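KP6 killer toxin subunit alpha (Ustilago maydis virus P6, PDB 4GVB) is the receptor-recognising alpha subunit of a secreted, virally encoded heterodimeric killer toxin that, together with subunit beta, kills sensitive fungal cells. Local coordinates at residues E15-A20 with A48-F53; D37-S42 with D55-Q60. All blocks are in the same frame, centred on the assembly; numbering follows the deposited sequence.

Interaction 1 pairs two inner strands of the antiparallel sheet, and interaction 2 joins the loop before strand 43-45 to the start of helix 58-67, on the surface of the same subunit. Their centres lie about 11 Å apart. They meet on the side of the sheet that carries Cys16 and Cys51, the side packed against helix 58-67: Cys16 SG is 3.8 Å from Arg58 CG, and Phe53 CE1 is 3.7 Å from Arg58 N. Ser42 CB approaches Cys51 SG to 3.8 Å. Their segments alternate along the chain, with strand 50-53 of interaction 1 running on into the helix start of interaction 2.

Interaction 1 of 2, residues E15-A20 with A48-F53; sequences ECWCTA and AGHCLF
Glu15, Cys16 and Trp17 lie beside Leu52, Cys51 and His50 where the two inner strands of the four-stranded antiparallel sheet of the alpha subunit run together. Cys16 and Cys51 form the hydrogen-bonded pair, with Cys16 N to Cys51 O and Cys51 N to Cys16 O both 2.8 Å. Glu15 and Leu52 make the adjoining non-hydrogen-bonded pair, in which Glu15 CA also directs a C-H at Cys51 O.

The His50 ring is held at an edge and over a face. ND1 donates to Glu15 OE2 at 2.7 Å, meeting that oxygen on its anti side and somewhat out of the carboxylate plane; ring and carboxylate planes stand 61° apart. The Glu15 chain is extended beyond CG (chi2 178°), and its CG passes 3.8 Å from His50 CB. Trp17 CG sits between the backbone N and the carbonyl carbon (chi1 60°), and the indole lies alongside the imidazole in an offset stack, the six-membered ring 4.1 Å from the His50 ring between centroids. Trp17 CE3 stands over the centre of the imidazole, and His50 NE2 lies over the indole toward its rim. Because NE2 is hydrogen-bonded to Glu26, both ring nitrogens have carboxylate partners, which would be expected to favour a protonated imidazole. Gly49 and His50 form a G1 beta bulge opposite Asp45, at the start of strand 50-53.

On the face opposite to Glu15 and Leu52, the side chains of Cys16 and Cys51 meet helix 58-67, where Phe61 touches both. Disulfides tie Cys16 to Cys74 on strand 71-76, the neighbour of 14-19 on its other side, and Cys51 to Cys35. Cys16 SG also approaches Phe53 CZ at 3.9 Å, oblique to the ring.

Interaction 2 of 2, residues D37-S42 with D55-Q60; sequences DHLSKS and DDLRNQ
Lys41 and Asp55 form a salt bridge between the loop preceding strand 43-45 and the residues leading into helix 58-67. Lys41 NZ donates to Asp55 OD2 at 2.7 Å; OD2 accepts through its anti lone pair, away from the other carboxylate oxygen. The two side chains cross at about a right angle, and the lysine chain bends at chi3 (-69°), which turns CE out of the extended line; CD also comes within 3.5 Å of Asp55 OD2. Asn2 ND2 supplies a second hydrogen bond to the same oxygen, linking the N-terminal helix to this corner.

Lys41 occupies the third position of a type II beta turn from Leu39 to Ser42, with a positive phi of 81°. Leu39 O accepts from both Ser42 N and Ser42 OG, the hydroxyl bond measuring 2.7 Å, so the turn is closed by backbone and side chain together. Ser42 OG is also hydrogen-bonded to Gly36 N.

On the side of the helix start turned away from 37-42, Arg58 grips the Asp56 carboxylate side-on, NE to OD1 and NH2 to OD2. Arg58 N donates to Asp56 OD1 as well, forming an Asx turn, and it reaches this oxygen from the opposite face of the carboxylate plane to NE. The guanidinium has a further cation-pi partner in Trp14.

Leu57, the N-cap residue of the helix, is the buried side chain of the contact. It slides past Leu39 in the opposite direction, and its two methyls have different neighbours. Leu57 CD2 lies 4.0 Å from Lys41 NZ. Leu57 CD1, which also touches Ser40 O, rests 3.7 Å from Leu39 CD2.

Interaction 1 of 2, residues E15-A20 with A48-F53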
loop_
_atom_site.group_PDB
_atom_site.type_symbol
_atom_site.label_atom_id
_atom_site.label_comp_id
_atom_site.label_asym_id
_atom_site.label_seq_id
_atom_site.Cartn_x
_atom_site.Cartn_y
_atom_site.Cartn_z
ATOM N N GLU A 15 6.870 -16.875 -5.147
ATOM C CA GLU A 15 6.044 -15.891 -5.821
ATOM C C GLU A 15 4.997 -15.425 -4.824
ATOM O O GLU A 15 4.081 -16.181 -4.509
ATOM C CB GLU A 15 5.357 -16.528 -7.011
ATOM C CG GLU A 15 4.277 -15.683 -7.644
ATOM C CD GLU A 15 3.699 -16.370 -8.845
ATOM O OE1 GLU A 15 4.032 -17.561 -9.037
ATOM O OE2 GLU A 15 2.946 -15.723 -9.603
ATOM N N CYS A 16 5.134 -14.197 -4.318
ATOM C CA CYS A 16 4.328 -13.754 -3.174
ATOM C C CYS A 16 3.557 -12.476 -3.476
ATOM O O CYS A 16 3.922 -11.727 -4.374
ATOM C CB CYS A 16 5.226 -13.505 -1.954
ATOM S SG CYS A 16 6.158 -14.905 -1.334
ATOM N N TRP A 17 2.486 -12.236 -2.719
ATOM C CA TRP A 17 1.705 -11.011 -2.870
ATOM C C TRP A 17 0.942 -10.635 -1.606
ATOM O O TRP A 17 0.623 -11.487 -0.770
ATOM C CB TRP A 17 0.739 -11.091 -4.062
ATOM C CG TRP A 17 -0.277 -12.193 -3.989
ATOM C CD1 TRP A 17 -1.569 -12.105 -3.527
ATOM C CD2 TRP A 17 -0.097 -13.551 -4.415
ATOM N NE1 TRP A 17 -2.186 -13.329 -3.623
ATOM C CE2 TRP A 17 -1.309 -14.230 -4.172
ATOM C CE3 TRP A 17 0.975 -14.257 -4.967
ATOM C CZ2 TRP A 17 -1.478 -15.581 -4.470
ATOM C CZ3 TRP A 17 0.805 -15.600 -5.256
ATOM C CH2 TRP A 17 -0.409 -16.247 -5.003
ATOM N N CYS A 18 0.636 -9.346 -1.484
ATOM C CA CYS A 18 -0.187 -8.858 -0.385
ATOM C C CYS A 18 -1.664 -9.169 -0.649
ATOM O O CYS A 18 -2.116 -9.089 -1.779
ATOM C CB CYS A 18 0.005 -7.348 -0.214
ATOM S SG CYS A 18 1.690 -6.871 0.231
ATOM N N THR A 19 -2.401 -9.521 0.403
ATOM C CA THR A 19 -3.831 -9.794 0.288
ATOM C C THR A 19 -4.659 -9.003 1.294
ATOM O O THR A 19 -4.269 -8.836 2.439
ATOM C CB THR A 19 -4.146 -11.294 0.440
ATOM O OG1 THR A 19 -3.733 -11.751 1.731
ATOM C CG2 THR A 19 -3.429 -12.097 -0.631
ATOM N N ALA A 20 -5.795 -8.494 0.845
ATOM C CA ALA A 20 -6.711 -7.782 1.730
ATOM C C ALA A 20 -7.268 -8.755 2.752
ATOM O O ALA A 20 -7.680 -9.863 2.399
ATOM C CB ALA A 20 -7.820 -7.171 0.933
ATOM N N ALA A 48 0.818 -10.024 -13.373
ATOM C CA ALA A 48 0.090 -10.744 -12.341
ATOM C C ALA A 48 0.087 -9.962 -11.033
ATOM O O ALA A 48 -0.616 -10.323 -10.095
ATOM C CB ALA A 48 0.678 -12.122 -12.134
ATOM N N GLY A 49 0.876 -8.894 -10.988
ATOM C CA GLY A 49 1.059 -8.110 -9.783
ATOM C C GLY A 49 1.617 -8.909 -8.615
ATOM O O GLY A 49 1.167 -8.724 -7.488
ATOM N N HIS A 50 2.587 -9.789 -8.887
ATOM C CA HIS A 50 3.217 -10.632 -7.860
ATOM C C HIS A 50 4.704 -10.309 -7.709
ATOM O O HIS A 50 5.312 -9.728 -8.618
ATOM C CB HIS A 50 3.058 -12.121 -8.190
ATOM C CG HIS A 50 1.639 -12.587 -8.214
ATOM N ND1 HIS A 50 1.243 -13.736 -8.865
ATOM C CD2 HIS A 50 0.517 -12.061 -7.668
ATOM C CE1 HIS A 50 -0.058 -13.901 -8.711
ATOM N NE2 HIS A 50 -0.523 -12.897 -7.988
ATOM N N CYS A 51 5.277 -10.676 -6.562
ATOM C CA CYS A 51 6.696 -10.440 -6.296
ATOM C C CYS A 51 7.460 -11.751 -6.215
ATOM O O CYS A 51 7.164 -12.600 -5.377
ATOM C CB CYS A 51 6.921 -9.657 -4.995
ATOM S SG CYS A 51 8.625 -9.011 -4.789
ATOM N N LEU A 52 8.466 -11.881 -7.073
ATOM C CA LEU A 52 9.234 -13.110 -7.180
ATOM C C LEU A 52 10.652 -12.915 -6.657
ATOM O O LEU A 52 11.209 -11.824 -6.739
ATOM C CB LEU A 52 9.226 -13.614 -8.631
ATOM C CG LEU A 52 7.884 -14.199 -9.081
ATOM C CD1 LEU A 52 6.875 -13.109 -9.331
ATOM C CD2 LEU A 52 8.031 -15.061 -10.341
ATOM N N PHE A 53 11.212 -13.973 -6.078
ATOM C CA PHE A 53 12.598 -13.979 -5.665
ATOM C C PHE A 53 13.168 -15.396 -5.506
ATOM O O PHE A 53 12.432 -16.381 -5.302
ATOM C CB PHE A 53 12.852 -13.134 -4.390
ATOM C CG PHE A 53 11.704 -13.124 -3.415
ATOM C CD1 PHE A 53 11.465 -14.211 -2.576
ATOM C CD2 PHE A 53 10.861 -12.017 -3.330
ATOM C CE1 PHE A 53 10.391 -14.197 -1.683
ATOM C CE2 PHE A 53 9.787 -11.991 -2.430
ATOM C CZ PHE A 53 9.550 -13.083 -1.617
#

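Interaction 2 of 2, residues D37-S42 with D55-Q60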
loop_
_atom_site.group_PDB
_atom_site.type_symbol
_atom_site.label_atom_id
_atom_site.label_comp_id
_atom_site.label_asym_id
_atom_site.label_seq_id
_atom_site.Cartn_x
_atom_site.Cartn_y
_atom_site.Cartn_z
ATOM N N ASP A 37 12.234 -2.338 -7.640
ATOM C CA ASP A 37 13.209 -1.357 -7.168
ATOM C C ASP A 37 13.269 -1.344 -5.638
ATOM O O ASP A 37 14.273 -0.937 -5.050
ATOM C CB ASP A 37 12.855 0.053 -7.652
ATOM C CG ASP A 37 13.010 0.230 -9.162
ATOM O OD1 ASP A 37 13.858 -0.453 -9.778
ATOM O OD2 ASP A 37 12.284 1.080 -9.723
ATOM N N HIS A 38 12.194 -1.789 -4.993
ATOM C CA HIS A 38 12.071 -1.624 -3.541
ATOM C C HIS A 38 12.633 -2.797 -2.773
ATOM O O HIS A 38 12.803 -2.724 -1.556
ATOM C CB HIS A 38 10.606 -1.406 -3.148
ATOM C CG HIS A 38 9.959 -0.268 -3.871
ATOM N ND1 HIS A 38 10.321 1.044 -3.666
ATOM C CD2 HIS A 38 8.983 -0.247 -4.808
ATOM C CE1 HIS A 38 9.592 1.826 -4.440
ATOM N NE2 HIS A 38 8.769 1.067 -5.138
ATOM N N LEU A 39 12.922 -3.888 -3.479
ATOM C CA LEU A 39 13.423 -5.090 -2.829
ATOM C C LEU A 39 14.544 -5.698 -3.661
ATOM O O LEU A 39 14.318 -6.255 -4.739
ATOM C CB LEU A 39 12.303 -6.117 -2.606
ATOM C CG LEU A 39 12.690 -7.368 -1.810
ATOM C CD1 LEU A 39 13.283 -7.009 -0.439
ATOM C CD2 LEU A 39 11.498 -8.288 -1.637
ATOM N N SER A 40 15.755 -5.587 -3.153
ATOM C CA SER A 40 16.928 -6.103 -3.860
ATOM C C SER A 40 16.755 -7.572 -4.224
ATOM O O SER A 40 16.315 -8.375 -3.407
ATOM C CB SER A 40 18.182 -5.908 -3.006
ATOM O OG SER A 40 19.334 -6.431 -3.647
ATOM N N LYS A 41 17.092 -7.901 -5.469
ATOM C CA LYS A 41 17.109 -9.282 -5.941
ATOM C C LYS A 41 15.714 -9.771 -6.324
ATOM O O LYS A 41 15.550 -10.899 -6.781
ATOM C CB LYS A 41 17.730 -10.209 -4.889
ATOM C CG LYS A 41 19.122 -9.787 -4.428
ATOM C CD LYS A 41 19.655 -10.683 -3.311
ATOM C CE LYS A 41 18.872 -10.489 -2.014
ATOM N NZ LYS A 41 19.194 -11.502 -0.973
ATOM N N SER A 42 14.701 -8.937 -6.134
ATOM C CA SER A 42 13.347 -9.366 -6.450
ATOM C C SER A 42 12.995 -9.061 -7.908
ATOM O O SER A 42 13.636 -8.252 -8.579
ATOM C CB SER A 42 12.328 -8.712 -5.501
ATOM O OG SER A 42 12.152 -7.351 -5.840
ATOM N N ASP A 55 16.301 -15.965 -3.451
ATOM C CA ASP A 55 16.573 -15.979 -2.024
ATOM C C ASP A 55 15.233 -15.933 -1.287
ATOM O O ASP A 55 14.243 -15.424 -1.811
ATOM C CB ASP A 55 17.468 -14.806 -1.620
ATOM C CG ASP A 55 18.903 -14.960 -2.107
ATOM O OD1 ASP A 55 19.297 -16.083 -2.495
ATOM O OD2 ASP A 55 19.645 -13.963 -2.082
ATOM N N ASP A 56 15.196 -16.472 -0.079
ATOM C CA ASP A 56 13.946 -16.531 0.666
ATOM C C ASP A 56 13.665 -15.199 1.351
ATOM O O ASP A 56 14.033 -14.994 2.506
ATOM C CB ASP A 56 14.006 -17.645 1.707
ATOM C CG ASP A 56 12.673 -17.880 2.370
ATOM O OD1 ASP A 56 11.749 -17.083 2.124
ATOM O OD2 ASP A 56 12.550 -18.854 3.135
ATOM N N LEU A 57 13.011 -14.299 0.630
ATOM C CA LEU A 57 12.706 -12.972 1.149
ATOM C C LEU A 57 11.284 -12.911 1.711
ATOM O O LEU A 57 10.727 -11.824 1.901
ATOM C CB LEU A 57 12.859 -11.929 0.040
ATOM C CG LEU A 57 14.208 -11.896 -0.689
ATOM C CD1 LEU A 57 14.227 -10.800 -1.753
ATOM C CD2 LEU A 57 15.365 -11.699 0.275
ATOM N N ARG A 58 10.690 -14.075 1.960
ATOM C CA ARG A 58 9.308 -14.137 2.443
ATOM C C ARG A 58 9.078 -13.343 3.733
ATOM O O ARG A 58 8.069 -12.631 3.882
ATOM C CB ARG A 58 8.858 -15.598 2.621
ATOM C CG ARG A 58 8.530 -16.331 1.313
ATOM C CD ARG A 58 8.172 -17.790 1.575
ATOM N NE ARG A 58 9.279 -18.478 2.235
ATOM C CZ ARG A 58 9.218 -19.718 2.709
ATOM N NH1 ARG A 58 8.094 -20.411 2.600
ATOM N NH2 ARG A 58 10.275 -20.261 3.299
ATOM N N ASN A 59 9.998 -13.464 4.679
ATOM C CA ASN A 59 9.817 -12.790 5.960
ATOM C C ASN A 59 9.827 -11.281 5.798
ATOM O O ASN A 59 8.967 -10.579 6.342
ATOM C CB ASN A 59 10.905 -13.200 6.946
ATOM C CG ASN A 59 10.521 -12.906 8.382
ATOM O OD1 ASN A 59 9.376 -13.141 8.796
ATOM N ND2 ASN A 59 11.472 -12.393 9.152
ATOM N N GLN A 60 10.828 -10.784 5.077
ATOM C CA GLN A 60 10.929 -9.367 4.772
ATOM C C GLN A 60 9.673 -8.888 4.051
ATOM O O GLN A 60 9.060 -7.902 4.453
ATOM C CB GLN A 60 12.168 -9.070 3.912
ATOM C CG GLN A 60 13.509 -9.290 4.615
ATOM C CD GLN A 60 13.998 -10.751 4.579
ATOM O OE1 GLN A 60 13.236 -11.679 4.309
ATOM N NE2 GLN A 60 15.284 -10.942 4.855
#